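Long-range contacts in FAD:protein FMN transferase (Pseudomonas stutzeri ATCC 14405 = CCUG 16156, PDB 5MGY), which probably transfers the FMN part of FAD onto a threonine of target proteins, releasing AMP, with magnesium as cofactor, and matures NosR for nitrous oxide reduction: residues 82-87 with 153-158; 160-165 with 266-271. One frame throughout, in Å; residues are numbered along the deposited sequence.

Interaction 1. Residues 82-87 with 153-158. With MG (magnesium ion), chain I.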
# COMPACT_ATOMS: atom_id res chain seq x y z
N GLU A 82 -15.50 -1.58 -3.28
CA GLU A 82 -14.67 -0.50 -3.78
C GLU A 82 -13.22 -1.03 -4.01
O GLU A 82 -12.63 -0.83 -5.06
CB GLU A 82 -14.71 0.74 -2.82
CG GLU A 82 -14.27 2.06 -3.49
CD GLU A 82 -13.95 3.21 -2.53
OE1 GLU A 82 -13.18 4.16 -2.92
OE2 GLU A 82 -14.49 3.16 -1.40
N LEU A 83 -12.68 -1.74 -3.04
CA LEU A 83 -11.32 -2.16 -3.11
C LEU A 83 -11.11 -3.25 -4.11
O LEU A 83 -10.05 -3.30 -4.73
CB LEU A 83 -10.84 -2.66 -1.74
CG LEU A 83 -10.62 -1.63 -0.63
CD1 LEU A 83 -9.62 -2.21 0.33
CD2 LEU A 83 -10.05 -0.32 -1.11
N VAL A 84 -12.09 -4.15 -4.25
CA VAL A 84 -12.00 -5.22 -5.24
C VAL A 84 -11.94 -4.59 -6.59
O VAL A 84 -11.16 -4.97 -7.41
CB VAL A 84 -13.17 -6.24 -5.15
CG1 VAL A 84 -13.31 -7.04 -6.45
CG2 VAL A 84 -12.94 -7.18 -3.97
N ALA A 85 -12.76 -3.59 -6.80
CA ALA A 85 -12.79 -2.91 -8.07
C ALA A 85 -11.48 -2.14 -8.38
O ALA A 85 -10.90 -2.27 -9.48
CB ALA A 85 -13.98 -1.97 -8.08
N ALA A 86 -10.99 -1.37 -7.40
CA ALA A 86 -9.74 -0.69 -7.54
C ALA A 86 -8.66 -1.69 -7.84
O ALA A 86 -7.79 -1.39 -8.65
CB ALA A 86 -9.40 0.11 -6.30
N GLY A 87 -8.72 -2.86 -7.18
CA GLY A 87 -7.74 -3.93 -7.35
C GLY A 87 -7.76 -4.49 -8.75
O GLY A 87 -6.73 -4.89 -9.29
N LEU A 153 -9.14 -13.68 -0.27
CA LEU A 153 -8.69 -12.33 -0.48
C LEU A 153 -7.81 -11.82 0.62
O LEU A 153 -7.85 -12.31 1.74
CB LEU A 153 -9.89 -11.42 -0.63
CG LEU A 153 -10.85 -11.82 -1.77
CD1 LEU A 153 -11.91 -10.76 -2.00
CD2 LEU A 153 -10.10 -12.12 -3.04
N ASP A 154 -6.96 -10.87 0.25
CA ASP A 154 -6.06 -10.14 1.17
C ASP A 154 -5.88 -8.72 0.60
O ASP A 154 -5.49 -8.54 -0.55
CB ASP A 154 -4.69 -10.82 1.31
CG ASP A 154 -3.84 -10.22 2.45
OD1 ASP A 154 -3.26 -10.96 3.31
OD2 ASP A 154 -3.77 -9.00 2.50
N PHE A 155 -6.13 -7.73 1.43
CA PHE A 155 -6.20 -6.39 0.96
C PHE A 155 -4.98 -5.57 1.37
O PHE A 155 -4.95 -4.36 1.14
CB PHE A 155 -7.52 -5.74 1.49
CG PHE A 155 -8.75 -6.19 0.73
CD1 PHE A 155 -8.99 -5.74 -0.58
CD2 PHE A 155 -9.62 -7.08 1.30
CE1 PHE A 155 -10.08 -6.21 -1.28
CE2 PHE A 155 -10.71 -7.55 0.60
CZ PHE A 155 -10.95 -7.12 -0.70
N ASN A 156 -3.97 -6.22 1.94
CA ASN A 156 -2.86 -5.52 2.62
C ASN A 156 -2.05 -4.70 1.65
O ASN A 156 -1.54 -3.69 2.03
CB ASN A 156 -1.93 -6.47 3.41
CG ASN A 156 -2.18 -6.48 4.92
OD1 ASN A 156 -2.58 -5.50 5.53
ND2 ASN A 156 -1.87 -7.58 5.53
N SER A 157 -1.99 -5.07 0.40
CA SER A 157 -1.16 -4.35 -0.56
C SER A 157 -1.70 -2.94 -0.85
O SER A 157 -0.89 -2.04 -1.20
CB SER A 157 -0.98 -5.17 -1.84
OG SER A 157 -2.22 -5.36 -2.46
N ILE A 158 -3.02 -2.77 -0.68
CA ILE A 158 -3.73 -1.45 -0.73
C ILE A 158 -4.44 -0.81 0.50
O ILE A 158 -4.83 0.38 0.44
CB ILE A 158 -4.73 -1.34 -1.90
CG1 ILE A 158 -5.70 -2.49 -1.94
CG2 ILE A 158 -3.97 -1.36 -3.17
CD1 ILE A 158 -6.81 -2.34 -3.01
MG MG I . 1.34 -2.07 -0.48
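Leu-83 and Val-84, neighbours on helix 78-93, both lean against the ring of Phe-155, while Ile-158 reaches Leu-83 beside them. Leu-83 crosses the ring obliquely: its CB lies 3.7 Å from Phe-155 CE1, and its CD1 branch comes equally near Phe-155 CD1, so that methylene and methyl together span ring atoms CG, CD1 and CE1. Val-84 uses a different part of the ring. Its CG2 methyl sits at the edge, in the ring plane, 3.8 Å from Phe-155 CZ, and also reaches Leu-153 CD1 at 4.2 Å. Phe-155 points its CB toward the helix and holds CG anti to the carbonyl carbon, beside the backbone N (chi1 -77°).

No hydrogen bond crosses this contact; it is an apolar seam inside the ApbE fold, where the loop between strand 144-147 and helix 159-173 is laid against helix 78-93. Leu-100 and Val-62 also touch the Phe-155 side chain. An alanine at Phe-155 would probably open a gap between loop and helix, leaving Leu-83 CD1 and Val-84 CG2 without the ring they pack on.

Ile-158 has CG1 in the crowded position between backbone N and carbonyl carbon (chi1 52°). From there the chain extends (chi2 174°), and its CD1 ends 3.8 Å from Leu-83 O and 4.2 Å from Leu-83 CB. The loop is shaped from within as well: Asp-154 OD2 accepts from Asn-156 N at 2.8 Å, nearly along the C-O axis, an Asx turn. Just beyond this turn the carbonyl of Ser-157 points away from the apolar seam, and its O binds the magnesium ion at 2.4 Å, alongside Asp-271 and Thr-275.

Interaction 2. Residues 160-165 with 266-271; sequences AGYAVD and STLRAD. With MG (magnesium ion), chain I.
Asp-271 and Gly-161 meet at the magnesium end of a close, nearly antiparallel helix pair (169° between the local axes, 7.3 Å apart), in which helix 159-173 lies beside the N-terminal turn of helix 267-292. The two oxygens of Asp-271 divide the work. OD2 binds the metal, with Ser-157 O and Thr-275 OG1 as the other protein ligands, whereas OD1 accepts from Gly-161 N at 3.0 Å, the N-H arriving from above the carboxylate plane. Asp-271 CG lies anti to the backbone N (chi1 -162°), on the side of helix 159-173. Held by the metal at OD2 and by this second-shell bond at OD1, the carboxylate is probably restrained from turning. Gly-161 has no side chain, and its CA comes within 4.2 Å of Leu-268 CA.

Further from the metal, Asp-165 answers the N-H groups that open helix 267-292. Its OD1 takes two bonds, from Thr-267 OG1 at 3.0 Å, above the carboxylate plane, and from Thr-267 N on the syn side. Its OD2 accepts from Leu-268 N at 3.1 Å and, weakly, from the Ser-266 hydroxyl. Partial positive charge at this helix start would probably help keep the carboxylate ionised.

Apolar groups flank the polar core. Val-164 crosses Thr-267 at about a right angle, bringing its CG1 to Thr-267 CG2. Tyr-162 and Leu-268 lie side by side and point the same way, with Tyr-162 CD1 3.7 Å from Leu-268 CD1; the phenol oxygen continues to Glu-82 on helix 78-93. One residue before helix 267-292, Ser-266 is its N-cap: Ser-266 OG accepts from Arg-269 N at 3.2 Å, an almost straight bond of 171°.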
# COMPACT_ATOMS: atom_id res chain seq x y z
N ALA A 160 -3.60 0.37 3.68
CA ALA A 160 -3.02 1.57 4.29
C ALA A 160 -3.20 2.80 3.41
O ALA A 160 -3.56 3.87 3.86
CB ALA A 160 -1.54 1.35 4.60
N GLY A 161 -3.00 2.62 2.13
CA GLY A 161 -3.24 3.72 1.25
C GLY A 161 -4.64 4.24 1.11
O GLY A 161 -4.82 5.45 0.91
N TYR A 162 -5.59 3.30 1.06
CA TYR A 162 -7.01 3.56 1.08
C TYR A 162 -7.37 4.32 2.37
O TYR A 162 -8.05 5.34 2.31
CB TYR A 162 -7.74 2.24 1.02
CG TYR A 162 -9.23 2.35 1.01
CD1 TYR A 162 -9.88 3.12 0.06
CD2 TYR A 162 -10.01 1.65 1.98
CE1 TYR A 162 -11.26 3.19 0.04
CE2 TYR A 162 -11.40 1.70 1.97
CZ TYR A 162 -12.01 2.48 1.00
OH TYR A 162 -13.37 2.55 0.98
N ALA A 163 -6.85 3.86 3.50
CA ALA A 163 -7.07 4.47 4.81
C ALA A 163 -6.66 5.95 4.81
O ALA A 163 -7.37 6.77 5.36
CB ALA A 163 -6.34 3.69 5.91
N VAL A 164 -5.55 6.28 4.15
CA VAL A 164 -5.04 7.63 4.07
C VAL A 164 -6.04 8.47 3.27
O VAL A 164 -6.37 9.61 3.66
CB VAL A 164 -3.64 7.61 3.40
CG1 VAL A 164 -3.19 9.00 2.91
CG2 VAL A 164 -2.62 7.08 4.37
N ASP A 165 -6.53 7.91 2.17
CA ASP A 165 -7.44 8.64 1.30
C ASP A 165 -8.73 8.87 2.07
O ASP A 165 -9.20 10.01 2.08
CB ASP A 165 -7.70 7.96 -0.05
CG ASP A 165 -6.52 8.02 -1.03
OD1 ASP A 165 -5.67 8.95 -0.95
OD2 ASP A 165 -6.43 7.13 -1.95
N SER A 266 -3.64 9.56 -5.87
CA SER A 266 -4.36 8.61 -5.06
C SER A 266 -3.35 7.80 -4.29
O SER A 266 -2.57 7.08 -4.90
CB SER A 266 -5.17 7.70 -5.97
OG SER A 266 -5.55 6.57 -5.27
N THR A 267 -3.34 7.93 -2.98
CA THR A 267 -2.47 7.12 -2.12
C THR A 267 -2.81 5.62 -2.21
O THR A 267 -1.99 4.78 -1.93
CB THR A 267 -2.69 7.57 -0.68
OG1 THR A 267 -2.73 8.98 -0.65
CG2 THR A 267 -1.63 7.09 0.22
N LEU A 268 -4.07 5.29 -2.55
CA LEU A 268 -4.47 3.90 -2.75
C LEU A 268 -3.62 3.32 -3.92
O LEU A 268 -2.92 2.30 -3.76
CB LEU A 268 -5.99 3.84 -3.05
CG LEU A 268 -6.64 2.45 -3.11
CD1 LEU A 268 -8.15 2.50 -3.10
CD2 LEU A 268 -6.14 1.63 -4.29
N ARG A 269 -3.71 3.99 -5.06
CA ARG A 269 -2.87 3.70 -6.27
C ARG A 269 -1.37 3.61 -6.00
O ARG A 269 -0.73 2.65 -6.43
CB ARG A 269 -3.21 4.67 -7.43
CG ARG A 269 -4.59 4.29 -7.97
CD ARG A 269 -4.94 4.60 -9.40
NE ARG A 269 -4.06 4.01 -10.44
CZ ARG A 269 -4.20 2.83 -11.02
NH1 ARG A 269 -3.37 2.49 -11.98
NH2 ARG A 269 -5.13 1.97 -10.64
N ALA A 270 -0.83 4.53 -5.21
CA ALA A 270 0.58 4.44 -4.87
C ALA A 270 0.90 3.15 -4.09
O ALA A 270 1.92 2.57 -4.30
CB ALA A 270 1.05 5.67 -4.07
N ASP A 271 0.01 2.72 -3.21
CA ASP A 271 0.25 1.56 -2.33
C ASP A 271 0.23 0.31 -3.21
O ASP A 271 0.97 -0.67 -2.96
CB ASP A 271 -0.80 1.56 -1.17
CG ASP A 271 -0.41 0.67 0.05
OD1 ASP A 271 -1.29 0.47 0.94
OD2 ASP A 271 0.73 0.15 0.12
MG MG I . 1.34 -2.07 -0.48

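Both contacts lie toward the centre of the chain and converge on one magnesium ion, interaction 1 supplying a backbone carbonyl and interaction 2 a carboxylate. The touching residues of interaction 1 are all buried and apolar, fastening a loop to helix 78-93; interaction 2 is partly buried, a helix-to-helix junction ruled by hydrogen bonds from backbone N-H groups and hydroxyls to two aspartates. The elements run on into each other: loop 153-158 leads into helix 159-173, and helix 78-93 forms one half of interaction 1 and packs on interaction 2. Leu-83 CD2 packs 3.5 Å from Tyr-162 CG, and Ile-158 rests on Leu-268, so the apolar flank of interaction 2 extends the hydrophobic layer of interaction 1.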